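PDB 5X2H: CRISPR-associated endonuclease Cas9 from Campylobacter jejuni subsp. jejuni serotype O:2, which is an RNA-guided endonuclease that, in its full-length form, cuts both strands of matching foreign DNA with RuvC-like and HNH domains. Local coordinates for residues F269-L281 against D295-N307. Numbering follows the deposited sequence.
Sequences FMFVALTRIINLL and DDLNALLNEVLKN. With nucleotides of chain C; nucleotides of chain B.
Leu297 and Leu301, one turn apart on helix 295-307, enter helix 269-281 as knobs into holes, a worked example of how a roughly antiparallel helical hairpin (segment axes at 141°, closest approach 10.3 Å) packs through apolar side chains, with no hydrogen bond crossing. Leu297 fits among Leu274, Ile277, Ile278 and Leu281. Its CB meets Leu281 CD1, its CG lies beside Ile277 CG2, and its two methyls part: CD1 reaches Ile278 CG1 at 3.6 Å, CD2 faces Leu274 CD2 at 4.2 Å. CG anti to the backbone N (chi1 178°) swings this branch over to the facing helix. Leu301 takes the next hole, among Met270, Ala273, Leu274 and Ile277. Ile277 sends CD1 against Leu300 CB, 3.7 Å away. Another face of helix 269-281, in what is probably the Cas9 recognition lobe, meets the bound RNA and DNA: Val272 CG2 packs against O3' of A5 of chain B, Arg276 turns one guanidinium face toward U6 of chain B, whose O2' lies above it, offset toward the rim, and Asn279 abuts the deoxyribose of DT26 of chain C. At the opposite end from Leu281, the Met270 chain, bent at chi2 and chi3, brings CE to 3.8 Å from Leu305 CD2.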
loop_
_atom_site.group_PDB
_atom_site.type_symbol
_atom_site.label_atom_id
_atom_site.label_comp_id
_atom_site.label_asym_id
_atom_site.label_seq_id
_atom_site.Cartn_x
_atom_site.Cartn_y
_atom_site.Cartn_z
ATOM N N PHE A 269 -15.533 -23.844 16.396
ATOM C CA PHE A 269 -14.890 -24.742 17.350
ATOM C C PHE A 269 -15.367 -26.173 17.152
ATOM O O PHE A 269 -14.561 -27.111 17.145
ATOM C CB PHE A 269 -15.167 -24.284 18.783
ATOM C CG PHE A 269 -14.306 -23.139 19.235
ATOM C CD1 PHE A 269 -13.017 -22.987 18.747
ATOM C CD2 PHE A 269 -14.786 -22.216 20.150
ATOM C CE1 PHE A 269 -12.222 -21.934 19.162
ATOM C CE2 PHE A 269 -13.996 -21.161 20.569
ATOM C CZ PHE A 269 -12.711 -21.020 20.074
ATOM N N MET A 270 -16.676 -26.357 16.980
ATOM C CA MET A 270 -17.215 -27.691 16.750
ATOM C C MET A 270 -16.675 -28.275 15.450
ATOM O O MET A 270 -16.228 -29.427 15.412
ATOM C CB MET A 270 -18.743 -27.639 16.731
ATOM C CG MET A 270 -19.416 -28.989 16.589
ATOM S SD MET A 270 -19.293 -29.989 18.081
ATOM C CE MET A 270 -20.142 -28.938 19.258
ATOM N N PHE A 271 -16.688 -27.483 14.377
ATOM C CA PHE A 271 -16.252 -27.990 13.079
ATOM C C PHE A 271 -14.770 -28.341 13.086
ATOM O O PHE A 271 -14.369 -29.393 12.574
ATOM C CB PHE A 271 -16.553 -26.968 11.985
ATOM C CG PHE A 271 -15.976 -27.330 10.645
ATOM C CD1 PHE A 271 -16.505 -28.376 9.908
ATOM C CD2 PHE A 271 -14.906 -26.621 10.123
ATOM C CE1 PHE A 271 -15.975 -28.712 8.677
ATOM C CE2 PHE A 271 -14.373 -26.953 8.890
ATOM C CZ PHE A 271 -14.908 -28.000 8.168
ATOM N N VAL A 272 -13.937 -27.469 13.657
ATOM C CA VAL A 272 -12.501 -27.724 13.674
ATOM C C VAL A 272 -12.184 -28.924 14.556
ATOM O O VAL A 272 -11.406 -29.806 14.175
ATOM C CB VAL A 272 -11.732 -26.470 14.124
ATOM C CG1 VAL A 272 -10.270 -26.805 14.371
ATOM C CG2 VAL A 272 -11.853 -25.376 13.074
ATOM N N ALA A 273 -12.791 -28.985 15.745
ATOM C CA ALA A 273 -12.568 -30.128 16.623
ATOM C C ALA A 273 -12.995 -31.429 15.953
ATOM O O ALA A 273 -12.288 -32.440 16.035
ATOM C CB ALA A 273 -13.308 -29.931 17.945
ATOM N N LEU A 274 -14.145 -31.421 15.273
ATOM C CA LEU A 274 -14.568 -32.610 14.539
ATOM C C LEU A 274 -13.614 -32.932 13.399
ATOM O O LEU A 274 -13.396 -34.109 13.092
ATOM C CB LEU A 274 -15.988 -32.427 14.000
ATOM C CG LEU A 274 -17.120 -32.414 15.029
ATOM C CD1 LEU A 274 -18.437 -32.043 14.369
ATOM C CD2 LEU A 274 -17.223 -33.760 15.726
ATOM N N THR A 275 -13.034 -31.909 12.767
ATOM C CA THR A 275 -12.118 -32.149 11.657
ATOM C C THR A 275 -10.876 -32.899 12.121
ATOM O O THR A 275 -10.493 -33.912 11.528
ATOM C CB THR A 275 -11.736 -30.827 10.994
ATOM O OG1 THR A 275 -12.902 -30.232 10.411
ATOM C CG2 THR A 275 -10.697 -31.059 9.908
ATOM N N ARG A 276 -10.241 -32.426 13.198
ATOM C CA ARG A 276 -9.045 -33.100 13.696
ATOM C C ARG A 276 -9.369 -34.503 14.194
ATOM O O ARG A 276 -8.628 -35.452 13.913
ATOM C CB ARG A 276 -8.399 -32.280 14.815
ATOM C CG ARG A 276 -8.579 -30.780 14.686
ATOM C CD ARG A 276 -7.326 -30.074 14.203
ATOM N NE ARG A 276 -6.178 -30.338 15.066
ATOM C CZ ARG A 276 -5.038 -30.873 14.643
ATOM N NH1 ARG A 276 -4.889 -31.187 13.363
ATOM N NH2 ARG A 276 -4.043 -31.081 15.493
ATOM N N ILE A 277 -10.471 -34.654 14.931
ATOM C CA ILE A 277 -10.795 -35.941 15.541
ATOM C C ILE A 277 -11.143 -36.968 14.470
ATOM O O ILE A 277 -10.568 -38.062 14.429
ATOM C CB ILE A 277 -11.934 -35.781 16.563
ATOM C CG1 ILE A 277 -11.456 -34.973 17.771
ATOM C CG2 ILE A 277 -12.449 -37.142 17.003
ATOM C CD1 ILE A 277 -12.554 -34.646 18.757
ATOM N N ILE A 278 -12.086 -36.632 13.587
ATOM C CA ILE A 278 -12.499 -37.565 12.540
ATOM C C ILE A 278 -11.318 -37.926 11.649
ATOM O O ILE A 278 -11.123 -39.096 11.294
ATOM C CB ILE A 278 -13.662 -36.973 11.721
ATOM C CG1 ILE A 278 -14.894 -36.786 12.605
ATOM C CG2 ILE A 278 -13.990 -37.859 10.533
ATOM C CD1 ILE A 278 -15.979 -35.952 11.962
ATOM N N ASN A 279 -10.505 -36.932 11.281
ATOM C CA ASN A 279 -9.360 -37.204 10.419
ATOM C C ASN A 279 -8.307 -38.045 11.128
ATOM O O ASN A 279 -7.604 -38.824 10.477
ATOM C CB ASN A 279 -8.750 -35.894 9.920
ATOM C CG ASN A 279 -9.647 -35.175 8.929
ATOM O OD1 ASN A 279 -10.748 -35.634 8.626
ATOM N ND2 ASN A 279 -9.178 -34.043 8.419
ATOM N N LEU A 280 -8.183 -37.911 12.451
ATOM C CA LEU A 280 -7.232 -38.742 13.179
ATOM C C LEU A 280 -7.715 -40.183 13.263
ATOM O O LEU A 280 -6.926 -41.119 13.092
ATOM C CB LEU A 280 -6.989 -38.178 14.579
ATOM C CG LEU A 280 -5.977 -38.963 15.419
ATOM C CD1 LEU A 280 -4.608 -38.958 14.757
ATOM C CD2 LEU A 280 -5.894 -38.414 16.835
ATOM N N LEU A 281 -9.010 -40.382 13.531
ATOM C CA LEU A 281 -9.558 -41.733 13.563
ATOM C C LEU A 281 -9.423 -42.411 12.205
ATOM O O LEU A 281 -9.069 -43.592 12.122
ATOM C CB LEU A 281 -11.022 -41.698 14.001
ATOM C CG LEU A 281 -11.331 -41.023 15.338
ATOM C CD1 LEU A 281 -12.830 -41.009 15.599
ATOM C CD2 LEU A 281 -10.593 -41.714 16.471
ATOM N N ASP A 295 -19.101 -43.449 19.282
ATOM C CA ASP A 295 -18.851 -43.394 20.719
ATOM C C ASP A 295 -17.403 -43.016 21.001
ATOM O O ASP A 295 -17.129 -42.124 21.813
ATOM C CB ASP A 295 -19.198 -44.737 21.360
ATOM C CG ASP A 295 -20.624 -45.167 21.078
ATOM O OD1 ASP A 295 -21.526 -44.302 21.114
ATOM O OD2 ASP A 295 -20.843 -46.367 20.811
ATOM N N ASP A 296 -16.458 -43.689 20.337
ATOM C CA ASP A 296 -15.060 -43.287 20.408
ATOM C C ASP A 296 -14.853 -41.869 19.892
ATOM O O ASP A 296 -13.887 -41.208 20.289
ATOM C CB ASP A 296 -14.190 -44.266 19.619
ATOM N N LEU A 297 -15.736 -41.390 19.015
ATOM C CA LEU A 297 -15.699 -39.996 18.589
ATOM C C LEU A 297 -16.293 -39.083 19.654
ATOM O O LEU A 297 -15.730 -38.027 19.961
ATOM C CB LEU A 297 -16.445 -39.835 17.261
ATOM C CG LEU A 297 -16.588 -38.455 16.609
ATOM C CD1 LEU A 297 -16.681 -38.629 15.111
ATOM C CD2 LEU A 297 -17.810 -37.693 17.111
ATOM N N ASN A 298 -17.438 -39.476 20.221
ATOM C CA ASN A 298 -18.094 -38.644 21.224
ATOM C C ASN A 298 -17.244 -38.498 22.479
ATOM O O ASN A 298 -17.347 -37.488 23.182
ATOM C CB ASN A 298 -19.467 -39.219 21.579
ATOM C CG ASN A 298 -20.484 -39.040 20.466
ATOM O OD1 ASN A 298 -20.324 -38.186 19.594
ATOM N ND2 ASN A 298 -21.541 -39.845 20.495
ATOM N N ALA A 299 -16.401 -39.490 22.774
ATOM C CA ALA A 299 -15.530 -39.394 23.940
ATOM C C ALA A 299 -14.478 -38.308 23.749
ATOM O O ALA A 299 -14.253 -37.484 24.643
ATOM C CB ALA A 299 -14.872 -40.747 24.214
ATOM N N LEU A 300 -13.824 -38.289 22.585
ATOM C CA LEU A 300 -12.829 -37.256 22.315
ATOM C C LEU A 300 -13.476 -35.880 22.216
ATOM O O LEU A 300 -12.909 -34.886 22.684
ATOM C CB LEU A 300 -12.066 -37.584 21.032
ATOM C CG LEU A 300 -11.320 -38.921 21.017
ATOM C CD1 LEU A 300 -10.722 -39.194 19.647
ATOM C CD2 LEU A 300 -10.242 -38.942 22.085
ATOM N N LEU A 301 -14.667 -35.806 21.616
ATOM C CA LEU A 301 -15.353 -34.525 21.495
ATOM C C LEU A 301 -15.824 -34.017 22.854
ATOM O O LEU A 301 -15.799 -32.808 23.113
ATOM C CB LEU A 301 -16.533 -34.652 20.531
ATOM C CG LEU A 301 -17.328 -33.376 20.247
ATOM C CD1 LEU A 301 -16.444 -32.324 19.595
ATOM C CD2 LEU A 301 -18.539 -33.678 19.376
ATOM N N ASN A 302 -16.254 -34.926 23.736
ATOM C CA ASN A 302 -16.701 -34.510 25.062
ATOM C C ASN A 302 -15.556 -33.951 25.894
ATOM O O ASN A 302 -15.783 -33.103 26.763
ATOM C CB ASN A 302 -17.363 -35.680 25.791
ATOM C CG ASN A 302 -18.867 -35.526 25.898
ATOM O OD1 ASN A 302 -19.581 -35.564 24.895
ATOM N ND2 ASN A 302 -19.359 -35.359 27.122
ATOM N N GLU A 303 -14.326 -34.411 25.652
ATOM C CA GLU A 303 -13.180 -33.827 26.340
ATOM C C GLU A 303 -12.863 -32.437 25.806
ATOM O O GLU A 303 -12.408 -31.571 26.564
ATOM C CB GLU A 303 -11.961 -34.740 26.209
ATOM N N VAL A 304 -13.097 -32.204 24.513
ATOM C CA VAL A 304 -12.911 -30.870 23.951
ATOM C C VAL A 304 -13.986 -29.921 24.469
ATOM O O VAL A 304 -13.694 -28.796 24.889
ATOM C CB VAL A 304 -12.910 -30.931 22.412
ATOM C CG1 VAL A 304 -12.979 -29.534 21.822
ATOM C CG2 VAL A 304 -11.675 -31.656 21.912
ATOM N N LEU A 305 -15.243 -30.368 24.460
ATOM C CA LEU A 305 -16.348 -29.501 24.854
ATOM C C LEU A 305 -16.302 -29.117 26.328
ATOM O O LEU A 305 -16.954 -28.145 26.722
ATOM C CB LEU A 305 -17.683 -30.177 24.535
ATOM C CG LEU A 305 -18.069 -30.267 23.059
ATOM C CD1 LEU A 305 -19.383 -31.014 22.899
ATOM C CD2 LEU A 305 -18.164 -28.876 22.451
ATOM N N LYS A 306 -15.551 -29.852 27.147
ATOM C CA LYS A 306 -15.470 -29.568 28.576
ATOM C C LYS A 306 -14.460 -28.470 28.895
ATOM O O LYS A 306 -14.747 -27.590 29.716
ATOM C CB LYS A 306 -15.117 -30.845 29.346
ATOM N N ASN A 307 -13.282 -28.486 28.260
ATOM C CA ASN A 307 -12.244 -27.502 28.542
ATOM C C ASN A 307 -11.636 -26.849 27.308
ATOM O O ASN A 307 -10.655 -26.107 27.446
ATOM C CB ASN A 307 -11.108 -28.136 29.358
ATOM P P DT C 26 -4.541 -39.119 6.640
ATOM O OP1 DT C 26 -4.459 -40.569 6.921
ATOM O OP2 DT C 26 -3.700 -38.519 5.579
ATOM O "O5'" DT C 26 -6.056 -38.725 6.322
ATOM C "C5'" DT C 26 -7.036 -38.809 7.343
ATOM C "C4'" DT C 26 -8.344 -38.200 6.882
ATOM O "O4'" DT C 26 -8.208 -36.762 6.803
ATOM C "C3'" DT C 26 -8.782 -38.625 5.495
ATOM O "O3'" DT C 26 -9.507 -39.837 5.575
ATOM C "C2'" DT C 26 -9.671 -37.463 5.064
ATOM C "C1'" DT C 26 -8.985 -36.264 5.726
ATOM N N1 DT C 26 -8.090 -35.497 4.811
ATOM C C2 DT C 26 -8.627 -34.526 4.000
ATOM O O2 DT C 26 -9.815 -34.259 3.977
ATOM N N3 DT C 26 -7.719 -33.876 3.206
ATOM C C4 DT C 26 -6.353 -34.094 3.147
ATOM O O4 DT C 26 -5.617 -33.460 2.397
ATOM C C5 DT C 26 -5.855 -35.124 4.028
ATOM C C7 DT C 26 -4.392 -35.452 4.052
ATOM C C6 DT C 26 -6.736 -35.765 4.809
ATOM P P A B 5 -10.700 -24.273 6.339
ATOM O OP1 A B 5 -11.383 -23.119 6.977
ATOM O OP2 A B 5 -9.715 -24.026 5.259
ATOM O "O5'" A B 5 -9.970 -25.115 7.474
ATOM C "C5'" A B 5 -10.730 -25.797 8.460
ATOM C "C4'" A B 5 -9.894 -26.792 9.225
ATOM O "O4'" A B 5 -9.391 -27.824 8.339
ATOM C "C3'" A B 5 -8.642 -26.246 9.884
ATOM O "O3'" A B 5 -8.908 -25.532 11.075
ATOM C "C2'" A B 5 -7.811 -27.505 10.084
ATOM O "O2'" A B 5 -8.293 -28.261 11.185
ATOM C "C1'" A B 5 -8.132 -28.274 8.802
ATOM N N9 A B 5 -7.115 -28.033 7.762
ATOM C C8 A B 5 -7.208 -27.273 6.621
ATOM N N7 A B 5 -6.107 -27.260 5.909
ATOM C C5 A B 5 -5.231 -28.062 6.628
ATOM C C6 A B 5 -3.899 -28.450 6.407
ATOM N N6 A B 5 -3.180 -28.071 5.348
ATOM N N1 A B 5 -3.320 -29.256 7.324
ATOM C C2 A B 5 -4.036 -29.639 8.388
ATOM N N3 A B 5 -5.293 -29.341 8.706
ATOM C C4 A B 5 -5.839 -28.541 7.774
ATOM P P U B 6 -7.981 -24.286 11.480
ATOM O OP1 U B 6 -8.650 -23.556 12.586
ATOM O OP2 U B 6 -7.621 -23.559 10.237
ATOM O "O5'" U B 6 -6.671 -24.972 12.066
ATOM C "C5'" U B 6 -6.763 -25.877 13.156
ATOM C "C4'" U B 6 -5.443 -26.548 13.435
ATOM O "O4'" U B 6 -5.066 -27.388 12.315
ATOM C "C3'" U B 6 -4.252 -25.623 13.614
ATOM O "O3'" U B 6 -4.191 -25.040 14.903
ATOM C "C2'" U B 6 -3.076 -26.535 13.295
ATOM O "O2'" U B 6 -2.780 -27.380 14.396
ATOM C "C1'" U B 6 -3.660 -27.395 12.172
ATOM N N1 U B 6 -3.313 -26.871 10.834
ATOM C C2 U B 6 -2.052 -27.162 10.351
ATOM O O2 U B 6 -1.239 -27.821 10.976
ATOM N N3 U B 6 -1.779 -26.651 9.107
ATOM C C4 U B 6 -2.623 -25.898 8.316
ATOM O O4 U B 6 -2.231 -25.512 7.215
ATOM C C5 U B 6 -3.908 -25.639 8.890
ATOM C C6 U B 6 -4.202 -26.124 10.100
#